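Local coordinates for beta-ketoacyl synthase (Burkholderia phymatum, PDB 4EWG), which probably catalyses the condensation step of fatty acid chain elongation as a 3-oxoacyl-[acyl-carrier-protein] synthase of the thiolase-like superfamily, at residues A92-D97 and T241-E246. Numbering follows the deposited sequence.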
loop_
_atom_site.group_PDB
_atom_site.type_symbol
_atom_site.label_atom_id
_atom_site.label_comp_id
_atom_site.label_asym_id
_atom_site.label_seq_id
_atom_site.Cartn_x
_atom_site.Cartn_y
_atom_site.Cartn_z
ATOM N N ALA A 92 -22.723 -8.802 7.504
ATOM C CA ALA A 92 -22.195 -8.862 8.887
ATOM C C ALA A 92 -23.155 -8.267 9.941
ATOM O O ALA A 92 -22.897 -8.335 11.134
ATOM C CB ALA A 92 -20.839 -8.188 8.968
ATOM N N GLY A 93 -24.256 -7.684 9.482
ATOM C CA GLY A 93 -25.269 -7.130 10.384
ATOM C C GLY A 93 -25.043 -5.670 10.731
ATOM O O GLY A 93 -25.670 -5.159 11.648
ATOM N N PHE A 94 -24.160 -4.994 10.007
ATOM C CA PHE A 94 -23.819 -3.597 10.329
ATOM C C PHE A 94 -24.524 -2.542 9.469
ATOM O O PHE A 94 -24.286 -1.368 9.659
ATOM C CB PHE A 94 -22.301 -3.396 10.249
ATOM C CG PHE A 94 -21.548 -4.116 11.312
ATOM C CD1 PHE A 94 -21.804 -3.870 12.643
ATOM C CD2 PHE A 94 -20.544 -5.003 10.991
ATOM C CE1 PHE A 94 -21.099 -4.529 13.636
ATOM C CE2 PHE A 94 -19.830 -5.655 11.990
ATOM C CZ PHE A 94 -20.119 -5.423 13.301
ATOM N N ALA A 95 -25.391 -2.948 8.536
ATOM C CA ALA A 95 -26.206 -1.958 7.783
ATOM C C ALA A 95 -26.886 -1.005 8.774
ATOM O O ALA A 95 -27.410 -1.439 9.784
ATOM C CB ALA A 95 -27.254 -2.649 6.912
ATOM N N GLY A 96 -26.863 0.294 8.489
ATOM C CA GLY A 96 -27.533 1.304 9.352
ATOM C C GLY A 96 -26.973 1.423 10.770
ATOM O O GLY A 96 -27.517 2.175 11.602
ATOM N N ASP A 97 -25.886 0.691 11.056
ATOM C CA ASP A 97 -25.254 0.694 12.381
ATOM C C ASP A 97 -24.047 1.636 12.334
ATOM O O ASP A 97 -23.011 1.288 11.766
ATOM C CB ASP A 97 -24.806 -0.731 12.778
ATOM C CG ASP A 97 -24.148 -0.793 14.150
ATOM O OD1 ASP A 97 -23.752 0.224 14.713
ATOM O OD2 ASP A 97 -24.023 -1.879 14.698
ATOM N N THR A 241 -14.871 -8.197 -0.408
ATOM C CA THR A 241 -14.555 -7.690 0.898
ATOM C C THR A 241 -14.947 -8.731 1.946
ATOM O O THR A 241 -16.061 -9.310 1.891
ATOM C CB THR A 241 -15.337 -6.397 1.204
ATOM O OG1 THR A 241 -15.061 -5.396 0.208
ATOM C CG2 THR A 241 -14.944 -5.844 2.600
ATOM N N LEU A 242 -14.066 -8.929 2.919
ATOM C CA LEU A 242 -14.423 -9.665 4.134
ATOM C C LEU A 242 -14.466 -8.710 5.331
ATOM O O LEU A 242 -13.647 -7.764 5.442
ATOM C CB LEU A 242 -13.440 -10.774 4.422
ATOM C CG LEU A 242 -13.129 -11.782 3.335
ATOM C CD1 LEU A 242 -12.000 -12.704 3.826
ATOM C CD2 LEU A 242 -14.384 -12.568 3.036
ATOM N N VAL A 243 -15.451 -8.930 6.206
ATOM C CA VAL A 243 -15.502 -8.247 7.496
ATOM C C VAL A 243 -14.777 -9.167 8.513
ATOM O O VAL A 243 -15.221 -10.268 8.804
ATOM C CB VAL A 243 -16.941 -7.969 7.963
ATOM C CG1 VAL A 243 -16.912 -7.370 9.348
ATOM C CG2 VAL A 243 -17.689 -7.059 6.980
ATOM N N LEU A 244 -13.660 -8.713 9.013
ATOM C CA LEU A 244 -12.923 -9.436 10.036
ATOM C C LEU A 244 -13.297 -8.806 11.347
ATOM O O LEU A 244 -13.518 -7.583 11.422
ATOM C CB LEU A 244 -11.397 -9.304 9.841
ATOM C CG LEU A 244 -10.659 -10.191 8.830
ATOM C CD1 LEU A 244 -11.297 -10.062 7.452
ATOM C CD2 LEU A 244 -9.178 -9.782 8.775
ATOM N N GLU A 245 -13.346 -9.623 12.394
ATOM C CA GLU A 245 -13.864 -9.137 13.658
ATOM C C GLU A 245 -13.237 -9.904 14.806
ATOM O O GLU A 245 -13.088 -11.124 14.732
ATOM C CB GLU A 245 -15.361 -9.303 13.654
ATOM C CG GLU A 245 -16.060 -8.799 14.900
ATOM C CD GLU A 245 -17.575 -8.708 14.735
ATOM O OE1 GLU A 245 -18.104 -9.035 13.638
ATOM O OE2 GLU A 245 -18.241 -8.306 15.716
ATOM N N GLU A 246 -12.861 -9.180 15.860
ATOM C CA GLU A 246 -12.316 -9.831 17.038
ATOM C C GLU A 246 -13.380 -10.809 17.586
ATOM O O GLU A 246 -14.563 -10.519 17.579
ATOM C CB GLU A 246 -11.905 -8.800 18.087
ATOM C CG GLU A 246 -11.210 -9.376 19.301
ATOM C CD GLU A 246 -12.151 -9.859 20.381
ATOM O OE1 GLU A 246 -13.209 -9.240 20.577
ATOM O OE2 GLU A 246 -11.839 -10.882 21.035
#
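The ring of Phe-94 meets strand 238-246 with its edge: Glu-245 OE1 lies near the ring plane, 4.1 Å from both CE2 and CZ, and Val-243 CG1 approaches the same rim at 4.3 Å from CE2. The carbonyl oxygen of Ala-92 hangs 4.0 Å over one face, nearer the ring's margin than its centre, while Asp-97 OD2 sits in plane at the edge. Ring and carboxylate planes are turned 41° apart. Glu-245 reaches the ring with an extended chain, CG anti to the backbone N (chi1 -178°). Beside the ring, Ala-92 CB packs against the fork of Val-243, 3.9 Å from CG2 and 4.0 Å from CG1. Gly-93 ends helix 76-92 in a Schellman motif, and a type II turn from Phe-94 to Asp-97 follows. The contact thus packs the C-terminal end of this helix on the central sheet of the ketosynthase fold. The buried carboxylate is satisfied elsewhere: OE1 hydrogen-bonds with Thr-11 OG1, OE2 forms a salt bridge to Arg-253 and a hydrogen bond with His-249 ND1, a residue that can bind calcium, though none is bound here. Arg-253 also hydrogen-bonds Ala-92 O, tying helix end to carboxylate. Between the segments, the two apolar pairs imply mainly van der Waals packing, the positively polarised ring edge probably mildly favouring Glu-245.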